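Local structure of putative TetR transcriptional regulator (Rhodococcus sp., 2I10) at residues E22-Q27 against G53-L58; L72-A77 against Q136-R141; D89-R94 against I189-V194. The protein probably binds DNA as a TetR-family regulator of transcription, pairing a helix-turn-helix head with a helical body that here holds p-nitrophenol. All blocks are in the same frame, centred on the assembly; numbering follows the deposited sequence.

Contact 1. Residues E22-Q27 against G53-L58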
loop_
_atom_site.group_PDB
_atom_site.type_symbol
_atom_site.label_atom_id
_atom_site.label_comp_id
_atom_site.label_asym_id
_atom_site.label_seq_id
_atom_site.Cartn_x
_atom_site.Cartn_y
_atom_site.Cartn_z
ATOM N N GLU B 22 10.418 13.717 -5.313
ATOM C CA GLU B 22 10.807 14.114 -3.940
ATOM C C GLU B 22 10.626 15.585 -3.720
ATOM O O GLU B 22 10.205 15.994 -2.647
ATOM C CB GLU B 22 12.280 13.758 -3.597
ATOM C CG GLU B 22 12.715 12.426 -4.153
ATOM C CD GLU B 22 14.138 12.011 -3.760
ATOM O OE1 GLU B 22 15.121 12.786 -3.949
ATOM O OE2 GLU B 22 14.249 10.861 -3.284
ATOM N N LEU B 23 11.008 16.383 -4.716
ATOM C CA LEU B 23 10.833 17.812 -4.648
ATOM C C LEU B 23 9.391 18.184 -4.562
ATOM O O LEU B 23 9.009 18.981 -3.721
ATOM C CB LEU B 23 11.415 18.503 -5.891
ATOM C CG LEU B 23 12.862 18.930 -5.868
ATOM C CD1 LEU B 23 13.271 19.381 -7.264
ATOM C CD2 LEU B 23 13.080 20.041 -4.825
ATOM N N PHE B 24 8.590 17.680 -5.493
ATOM C CA PHE B 24 7.181 18.059 -5.529
ATOM C C PHE B 24 6.514 17.508 -4.266
ATOM O O PHE B 24 5.574 18.103 -3.721
ATOM C CB PHE B 24 6.449 17.514 -6.777
ATOM C CG PHE B 24 6.884 18.119 -8.114
ATOM C CD1 PHE B 24 6.846 19.485 -8.350
ATOM C CD2 PHE B 24 7.245 17.292 -9.170
ATOM C CE1 PHE B 24 7.204 20.022 -9.594
ATOM C CE2 PHE B 24 7.614 17.821 -10.416
ATOM C CZ PHE B 24 7.591 19.180 -10.618
ATOM N N TRP B 25 6.975 16.340 -3.811
ATOM C CA TRP B 25 6.334 15.719 -2.636
ATOM C C TRP B 25 6.476 16.666 -1.456
ATOM O O TRP B 25 5.497 16.966 -0.796
ATOM C CB TRP B 25 6.998 14.395 -2.315
ATOM C CG TRP B 25 6.411 13.682 -1.147
ATOM C CD1 TRP B 25 6.888 13.671 0.149
ATOM C CD2 TRP B 25 5.242 12.850 -1.155
ATOM N NE1 TRP B 25 6.077 12.884 0.942
ATOM C CE2 TRP B 25 5.070 12.353 0.170
ATOM C CE3 TRP B 25 4.346 12.452 -2.156
ATOM C CZ2 TRP B 25 4.017 11.505 0.523
ATOM C CZ3 TRP B 25 3.308 11.618 -1.813
ATOM C CH2 TRP B 25 3.147 11.149 -0.468
ATOM N N ARG B 26 7.701 17.144 -1.229
ATOM C CA ARG B 26 8.041 18.001 -0.089
ATOM C C ARG B 26 7.565 19.447 -0.244
ATOM O O ARG B 26 7.102 20.061 0.726
ATOM C CB ARG B 26 9.548 17.979 0.131
ATOM C CG ARG B 26 10.011 18.873 1.311
ATOM C CD ARG B 26 11.516 18.856 1.506
ATOM N NE ARG B 26 12.210 19.654 0.480
ATOM C CZ ARG B 26 12.857 19.135 -0.560
ATOM N NH1 ARG B 26 12.911 17.809 -0.751
ATOM N NH2 ARG B 26 13.451 19.940 -1.406
ATOM N N GLN B 27 7.676 19.993 -1.465
ATOM C CA GLN B 27 7.404 21.417 -1.688
ATOM C C GLN B 27 6.046 21.731 -2.352
ATOM O O GLN B 27 5.610 22.881 -2.346
ATOM C CB GLN B 27 8.537 22.062 -2.523
ATOM C CG GLN B 27 9.980 21.802 -2.040
ATOM C CD GLN B 27 11.038 22.578 -2.826
ATOM O OE1 GLN B 27 11.015 22.666 -4.073
ATOM N NE2 GLN B 27 11.949 23.173 -2.100
ATOM N N GLY B 53 10.271 19.054 -20.956
ATOM C CA GLY B 53 9.300 20.086 -21.260
ATOM C C GLY B 53 9.229 21.135 -20.179
ATOM O O GLY B 53 10.207 21.424 -19.474
ATOM N N SER B 54 8.059 21.734 -20.060
ATOM C CA SER B 54 7.824 22.721 -19.036
ATOM C C SER B 54 7.748 22.065 -17.661
ATOM O O SER B 54 7.677 20.830 -17.552
ATOM C CB SER B 54 6.556 23.533 -19.338
ATOM O OG SER B 54 5.384 22.730 -19.111
ATOM N N LYS B 55 7.777 22.878 -16.609
ATOM C CA LYS B 55 7.593 22.363 -15.255
ATOM C C LYS B 55 6.287 21.560 -15.161
ATOM O O LYS B 55 6.228 20.496 -14.532
ATOM C CB LYS B 55 7.541 23.526 -14.257
ATOM C CG LYS B 55 7.366 22.985 -12.816
ATOM C CD LYS B 55 7.484 24.028 -11.743
ATOM C CE LYS B 55 6.292 24.900 -11.675
ATOM N NZ LYS B 55 6.207 25.538 -10.323
ATOM N N ARG B 56 5.245 22.062 -15.822
ATOM C CA ARG B 56 3.948 21.392 -15.851
ATOM C C ARG B 56 4.052 20.052 -16.547
ATOM O O ARG B 56 3.537 19.058 -16.060
ATOM C CB ARG B 56 2.868 22.254 -16.504
ATOM C CG ARG B 56 1.438 21.665 -16.361
ATOM C CD ARG B 56 1.018 21.633 -14.862
ATOM N NE ARG B 56 -0.407 21.386 -14.636
ATOM C CZ ARG B 56 -1.368 22.308 -14.772
ATOM N NH1 ARG B 56 -2.629 21.992 -14.532
ATOM N NH2 ARG B 56 -1.076 23.542 -15.143
ATOM N N ASP B 57 4.697 20.010 -17.703
ATOM C CA ASP B 57 4.902 18.720 -18.410
ATOM C C ASP B 57 5.605 17.742 -17.454
ATOM O O ASP B 57 5.195 16.609 -17.339
ATOM C CB ASP B 57 5.780 18.876 -19.652
ATOM C CG ASP B 57 5.129 19.706 -20.739
ATOM O OD1 ASP B 57 3.900 19.745 -20.823
ATOM O OD2 ASP B 57 5.858 20.321 -21.523
ATOM N N LEU B 58 6.678 18.195 -16.809
ATOM C CA LEU B 58 7.457 17.327 -15.921
ATOM C C LEU B 58 6.597 16.830 -14.733
ATOM O O LEU B 58 6.656 15.684 -14.351
ATOM C CB LEU B 58 8.716 18.023 -15.428
ATOM C CG LEU B 58 9.517 17.429 -14.265
ATOM C CD1 LEU B 58 9.927 15.941 -14.569
ATOM C CD2 LEU B 58 10.762 18.293 -13.951
#

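Contact 2. Residues L72-A77 against Q136-R141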
loop_
_atom_site.group_PDB
_atom_site.type_symbol
_atom_site.label_atom_id
_atom_site.label_comp_id
_atom_site.label_asym_id
_atom_site.label_seq_id
_atom_site.Cartn_x
_atom_site.Cartn_y
_atom_site.Cartn_z
ATOM N N LEU B 72 -6.623 9.327 -16.751
ATOM C CA LEU B 72 -6.694 8.842 -18.136
ATOM C C LEU B 72 -6.694 7.314 -18.185
ATOM O O LEU B 72 -7.465 6.713 -18.928
ATOM C CB LEU B 72 -5.557 9.443 -18.995
ATOM C CG LEU B 72 -5.184 8.766 -20.344
ATOM C CD1 LEU B 72 -6.324 8.773 -21.353
ATOM C CD2 LEU B 72 -3.923 9.337 -20.995
ATOM N N GLN B 73 -5.863 6.683 -17.355
ATOM C CA GLN B 73 -5.794 5.237 -17.355
ATOM C C GLN B 73 -7.026 4.629 -16.712
ATOM O O GLN B 73 -7.499 3.624 -17.177
ATOM C CB GLN B 73 -4.517 4.748 -16.689
ATOM C CG GLN B 73 -3.285 4.887 -17.580
ATOM C CD GLN B 73 -2.931 6.353 -17.868
ATOM O OE1 GLN B 73 -2.981 7.228 -16.976
ATOM N NE2 GLN B 73 -2.594 6.632 -19.143
ATOM N N LEU B 74 -7.568 5.257 -15.676
ATOM C CA LEU B 74 -8.794 4.744 -15.063
ATOM C C LEU B 74 -9.977 4.806 -16.055
ATOM O O LEU B 74 -10.680 3.818 -16.284
ATOM C CB LEU B 74 -9.097 5.524 -13.789
ATOM C CG LEU B 74 -10.255 5.011 -12.936
ATOM C CD1 LEU B 74 -10.007 3.599 -12.412
ATOM C CD2 LEU B 74 -10.410 6.012 -11.784
ATOM N N GLU B 75 -10.151 5.973 -16.665
ATOM C CA GLU B 75 -11.161 6.195 -17.694
ATOM C C GLU B 75 -11.031 5.257 -18.882
ATOM O O GLU B 75 -12.026 4.687 -19.323
ATOM C CB GLU B 75 -11.175 7.672 -18.102
ATOM C CG GLU B 75 -11.821 8.498 -16.972
ATOM C CD GLU B 75 -11.798 9.988 -17.187
ATOM O OE1 GLU B 75 -10.973 10.443 -18.018
ATOM O OE2 GLU B 75 -12.605 10.701 -16.509
ATOM N N GLU B 76 -9.804 5.043 -19.351
ATOM C CA GLU B 76 -9.589 4.101 -20.435
ATOM C C GLU B 76 -9.991 2.692 -20.044
ATOM O O GLU B 76 -10.552 1.956 -20.853
ATOM C CB GLU B 76 -8.161 4.199 -21.039
ATOM C CG GLU B 76 -7.045 3.373 -20.381
ATOM C CD GLU B 76 -5.618 3.779 -20.863
ATOM O OE1 GLU B 76 -5.452 4.884 -21.465
ATOM O OE2 GLU B 76 -4.664 2.984 -20.640
ATOM N N ALA B 77 -9.728 2.312 -18.794
ATOM C CA ALA B 77 -10.149 0.998 -18.319
ATOM C C ALA B 77 -11.695 0.907 -18.198
ATOM O O ALA B 77 -12.270 -0.119 -18.499
ATOM C CB ALA B 77 -9.479 0.686 -16.991
ATOM N N GLN B 136 -15.577 7.326 -7.004
ATOM C CA GLN B 136 -16.796 7.671 -7.730
ATOM C C GLN B 136 -16.863 7.131 -9.170
ATOM O O GLN B 136 -17.928 6.744 -9.617
ATOM C CB GLN B 136 -17.060 9.194 -7.694
ATOM C CG GLN B 136 -18.487 9.549 -8.203
ATOM C CD GLN B 136 -19.595 8.854 -7.415
ATOM O OE1 GLN B 136 -19.598 8.907 -6.172
ATOM N NE2 GLN B 136 -20.522 8.169 -8.123
ATOM N N THR B 137 -15.734 7.152 -9.887
ATOM C CA THR B 137 -15.631 6.609 -11.248
ATOM C C THR B 137 -15.915 5.099 -11.287
ATOM O O THR B 137 -16.571 4.561 -12.198
ATOM C CB THR B 137 -14.197 6.869 -11.822
ATOM O OG1 THR B 137 -13.951 8.292 -11.886
ATOM C CG2 THR B 137 -14.064 6.302 -13.209
ATOM N N VAL B 138 -15.387 4.402 -10.291
ATOM C CA VAL B 138 -15.635 2.975 -10.133
ATOM C C VAL B 138 -17.101 2.773 -9.775
ATOM O O VAL B 138 -17.751 1.959 -10.373
ATOM C CB VAL B 138 -14.622 2.354 -9.072
ATOM C CG1 VAL B 138 -15.002 0.947 -8.713
ATOM C CG2 VAL B 138 -13.231 2.360 -9.655
ATOM N N LEU B 139 -17.639 3.553 -8.848
ATOM C CA LEU B 139 -19.069 3.457 -8.513
ATOM C C LEU B 139 -19.980 3.753 -9.722
ATOM O O LEU B 139 -21.038 3.112 -9.877
ATOM C CB LEU B 139 -19.457 4.439 -7.359
ATOM C CG LEU B 139 -19.081 4.086 -5.912
ATOM C CD1 LEU B 139 -19.226 5.284 -4.951
ATOM C CD2 LEU B 139 -19.875 2.837 -5.433
ATOM N N ASP B 140 -19.608 4.743 -10.533
ATOM C CA ASP B 140 -20.401 5.078 -11.743
ATOM C C ASP B 140 -20.356 3.864 -12.627
ATOM O O ASP B 140 -21.374 3.486 -13.208
ATOM C CB ASP B 140 -19.791 6.265 -12.514
ATOM C CG ASP B 140 -20.041 7.593 -11.846
ATOM O OD1 ASP B 140 -20.957 7.651 -10.987
ATOM O OD2 ASP B 140 -19.342 8.605 -12.183
ATOM N N ARG B 141 -19.185 3.223 -12.736
ATOM C CA ARG B 141 -19.081 2.006 -13.601
ATOM C C ARG B 141 -19.990 0.866 -13.093
ATOM O O ARG B 141 -20.592 0.126 -13.899
ATOM C CB ARG B 141 -17.642 1.482 -13.712
ATOM C CG ARG B 141 -17.380 0.415 -14.795
ATOM C CD ARG B 141 -17.782 0.889 -16.196
ATOM N NE ARG B 141 -17.868 -0.167 -17.208
ATOM C CZ ARG B 141 -18.956 -0.915 -17.412
ATOM N NH1 ARG B 141 -20.032 -0.779 -16.668
ATOM N NH2 ARG B 141 -18.971 -1.796 -18.378
#

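Contact 3. Residues D89-R94 against I189-V194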
loop_
_atom_site.group_PDB
_atom_site.type_symbol
_atom_site.label_atom_id
_atom_site.label_comp_id
_atom_site.label_asym_id
_atom_site.label_seq_id
_atom_site.Cartn_x
_atom_site.Cartn_y
_atom_site.Cartn_z
ATOM N N ASP B 89 -8.803 -4.947 -16.470
ATOM C CA ASP B 89 -7.994 -4.053 -17.282
ATOM C C ASP B 89 -7.256 -3.069 -16.387
ATOM O O ASP B 89 -6.053 -2.917 -16.471
ATOM C CB ASP B 89 -8.958 -3.218 -18.112
ATOM C CG ASP B 89 -8.649 -3.191 -19.567
ATOM O OD1 ASP B 89 -8.773 -4.288 -20.199
ATOM O OD2 ASP B 89 -8.361 -2.056 -20.089
ATOM N N PHE B 90 -7.997 -2.372 -15.538
ATOM C CA PHE B 90 -7.390 -1.428 -14.626
ATOM C C PHE B 90 -6.292 -2.037 -13.722
ATOM O O PHE B 90 -5.176 -1.482 -13.581
ATOM C CB PHE B 90 -8.425 -0.771 -13.751
ATOM C CG PHE B 90 -7.860 0.332 -12.952
ATOM C CD1 PHE B 90 -7.191 1.383 -13.603
ATOM C CD2 PHE B 90 -7.933 0.326 -11.571
ATOM C CE1 PHE B 90 -6.605 2.410 -12.872
ATOM C CE2 PHE B 90 -7.369 1.354 -10.842
ATOM C CZ PHE B 90 -6.705 2.391 -11.481
ATOM N N LEU B 91 -6.611 -3.161 -13.108
ATOM C CA LEU B 91 -5.680 -3.764 -12.127
ATOM C C LEU B 91 -4.423 -4.294 -12.770
ATOM O O LEU B 91 -3.310 -4.036 -12.262
ATOM C CB LEU B 91 -6.360 -4.839 -11.251
ATOM C CG LEU B 91 -7.445 -4.407 -10.289
ATOM C CD1 LEU B 91 -7.970 -5.669 -9.499
ATOM C CD2 LEU B 91 -7.021 -3.258 -9.341
ATOM N N THR B 92 -4.562 -5.023 -13.889
ATOM C CA THR B 92 -3.396 -5.503 -14.636
ATOM C C THR B 92 -2.539 -4.366 -15.282
ATOM O O THR B 92 -1.314 -4.474 -15.380
ATOM C CB THR B 92 -3.774 -6.511 -15.756
ATOM O OG1 THR B 92 -4.616 -5.867 -16.721
ATOM C CG2 THR B 92 -4.459 -7.748 -15.214
ATOM N N GLY B 93 -3.190 -3.303 -15.736
ATOM C CA GLY B 93 -2.513 -2.105 -16.231
ATOM C C GLY B 93 -1.667 -1.427 -15.148
ATOM O O GLY B 93 -0.552 -0.983 -15.416
ATOM N N ARG B 94 -2.199 -1.375 -13.925
ATOM C CA ARG B 94 -1.501 -0.789 -12.793
ATOM C C ARG B 94 -0.287 -1.619 -12.486
ATOM O O ARG B 94 0.781 -1.079 -12.218
ATOM C CB ARG B 94 -2.380 -0.671 -11.542
ATOM C CG ARG B 94 -3.416 0.469 -11.508
ATOM C CD ARG B 94 -3.229 1.439 -12.654
ATOM N NE ARG B 94 -2.469 2.605 -12.282
ATOM C CZ ARG B 94 -1.905 3.440 -13.145
ATOM N NH1 ARG B 94 -1.990 3.237 -14.460
ATOM N NH2 ARG B 94 -1.245 4.481 -12.679
ATOM N N ILE B 189 -5.230 -10.573 -11.590
ATOM C CA ILE B 189 -6.247 -11.393 -12.232
ATOM C C ILE B 189 -7.146 -12.083 -11.200
ATOM O O ILE B 189 -8.366 -12.069 -11.344
ATOM C CB ILE B 189 -5.635 -12.420 -13.215
ATOM C CG1 ILE B 189 -5.082 -11.681 -14.444
ATOM C CG2 ILE B 189 -6.668 -13.454 -13.662
ATOM C CD1 ILE B 189 -4.179 -12.546 -15.388
ATOM N N LEU B 190 -6.559 -12.670 -10.155
ATOM C CA LEU B 190 -7.371 -13.203 -9.040
ATOM C C LEU B 190 -8.172 -12.105 -8.335
ATOM O O LEU B 190 -9.338 -12.304 -7.961
ATOM C CB LEU B 190 -6.471 -13.906 -8.029
ATOM C CG LEU B 190 -5.746 -15.176 -8.456
ATOM C CD1 LEU B 190 -4.713 -15.539 -7.404
ATOM C CD2 LEU B 190 -6.747 -16.295 -8.632
ATOM N N ALA B 191 -7.560 -10.936 -8.156
ATOM C CA ALA B 191 -8.266 -9.864 -7.446
ATOM C C ALA B 191 -9.499 -9.419 -8.218
ATOM O O ALA B 191 -10.550 -9.174 -7.619
ATOM C CB ALA B 191 -7.346 -8.663 -7.133
ATOM N N ALA B 192 -9.378 -9.372 -9.549
ATOM C CA ALA B 192 -10.480 -8.934 -10.405
ATOM C C ALA B 192 -11.701 -9.866 -10.316
ATOM O O ALA B 192 -12.850 -9.428 -10.505
ATOM C CB ALA B 192 -10.022 -8.791 -11.841
ATOM N N GLN B 193 -11.452 -11.128 -9.985
ATOM C CA GLN B 193 -12.495 -12.153 -9.862
ATOM C C GLN B 193 -13.603 -11.753 -8.912
ATOM O O GLN B 193 -14.723 -12.220 -9.046
ATOM C CB GLN B 193 -11.900 -13.487 -9.372
ATOM C CG GLN B 193 -11.446 -14.442 -10.457
ATOM C CD GLN B 193 -10.672 -15.659 -9.885
ATOM O OE1 GLN B 193 -10.666 -15.911 -8.659
ATOM N NE2 GLN B 193 -10.035 -16.427 -10.781
ATOM N N VAL B 194 -13.276 -10.920 -7.933
ATOM C CA VAL B 194 -14.253 -10.410 -6.979
ATOM C C VAL B 194 -15.329 -9.531 -7.616
ATOM O O VAL B 194 -16.429 -9.437 -7.094
ATOM C CB VAL B 194 -13.559 -9.678 -5.817
ATOM C CG1 VAL B 194 -14.595 -9.079 -4.854
ATOM C CG2 VAL B 194 -12.622 -10.682 -5.070
#

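Contact 1. Residues E22-Q27 against G53-L58
Phe-24 meets Leu-58 and Lys-55 with the far end of its ring. CE2 of Phe-24 lies 4.3 Å from CG of Leu-58, which sits at the ring edge, near its plane. On the other side of CZ, CE1 of Phe-24 is 4.4 Å from CG of Lys-55, and the backbone O of Lys-55 approaches CZ obliquely. CB of Phe-24 points toward the first turn of helix 55-66, and the ring spans the gap between the two helices, where CA of Phe-24 and CA of Leu-58 are 10.4 Å apart. Phe-59 adds an edge-to-face ring contact to Phe-24, and Leu-37 of helix 34-41 packs on Leu-58. The aliphatic part of Lys-55 runs past the ring, while its NZ bonds to the backbone O atoms of Thr-32 and Tyr-29, tying the helix start to the loop ahead of helix 34-41. One step further out, Ser-54 and Asp-57 fix that start as a capping box: Asp-57 N donates to Ser-54 OG (3.1 Å, 168°), and Ser-54 N returns a bond to Asp-57 OD2 (3.0 Å), meeting it from above the carboxylate plane. Helix 55-66 thus packs on the first helix of the N-terminal DNA-binding domain typical of TetR-family proteins, whose predicted helix-turn-helix spans residues 33-52.

Contact 2. Residues L72-A77 against Q136-R141
Leu-74 turns its CG anti to its own backbone N (chi1 -173°), and Thr-137 does the same with its methyl CG2, leaving OG1 beside the backbone N; with these torsions the two side chains reach toward each other, tip to tip. CD2 of Leu-74 comes within 3.9 Å of CB of Thr-137, and CG of Leu-74 is 4.0 Å from CG2 of Thr-137, a purely apolar touch despite the threonine hydroxyl. That hydroxyl is occupied within its own helix, where OG1 of Thr-137 bonds to the backbone O of Gln-133. The other leucine branch faces Val-138, with CD1 of Leu-74 at 4.4 Å from CG2 of Val-138, a looser contact. In the helical body of this TetR-family protein, Leu-74 thus joins the short helix 71-78 to the long helix 121-148. The latter also supplies Arg-131, Glu-132 and Arg-135 to the p-nitrophenol pocket, though the side chain of Val-138 is about 12 Å from a bound p-nitrophenol. Beyond the apolar patch, NE2 of Gln-136 donates to OD1 of Asp-140 one turn on (2.9 Å, 158°). The acceptor lies in the amide plane, yet the donor stands 49° out of the carboxylate plane. Arg-141 extends past the contact to the end of helix 71-78, where its NH2 bonds to the backbone O of Arg-80 and its NE makes a weak bond to the backbone O of Met-78.

Contact 3. Residues D89-R94 against I189-V194
Apolar packing of Leu-91 against Ala-191 and Ala-192 makes up the first group of touches. A single methyl does the work: CD1 of Leu-91 lies 3.9 Å from CB of Ala-191 and 4.4 Å from CB of Ala-192. Against the short alanine side chains CD1 of Leu-91 also comes to 4.0 Å from the backbone N of Ala-192, and CA of Leu-91 stands 7.3 Å from CA of Ala-192. Leu-91 has CG anti to its carbonyl carbon (chi1 -66°), with CD1 carrying the extended chain onward to the alanines. The second group pairs two beta-branched side chains that cross obliquely, CG2 of Thr-92 resting 4.1 Å from CG1 of Ile-189. CA of Thr-92 and CA of Ile-189 are 7.0 Å apart; CB of Ile-189 points away, yet CG1 still meets the methyl of Thr-92. Polar bonds form a third group, and none spans the two segments. OG1 of Thr-92 bonds to the backbone O of Leu-88 in its own helix, leaving the methyl for Ile-189; the backbone O of Ala-191 bonds to OH of Tyr-163 of the same chain. Helix 83-98 thus lies against the C-terminal part of helix 181-192, with Val-168 of helix 157-177 also packing on Leu-91, while helix 181-192 also meets the second subunit, Leu-190 packing on Leu-160 and Ala-191 on Tyr-163 of that subunit.

Overall arrangement
Contact 1 closes before the others open and lies in the N-terminal head, its centre about 26 Å from that of contact 2 and about 30 Å from that of contact 3, with no touch to either. Helix 55-66 of contact 1 is followed by helix 71-78 of contact 2, then helix 83-98 of contact 3. Contacts 2 and 3 have centres about 13 Å apart and alternate along the chain; CD1 of Leu-74 reaches CE1 of Phe-90 at 3.6 Å, joining them into one packed body. Contacts 1 and 3 fall on opposite sides of the chain's centre, yet each borders the second subunit, consistent with a dimeric regulator, its DNA-binding head and helical body joined through helix 55-66.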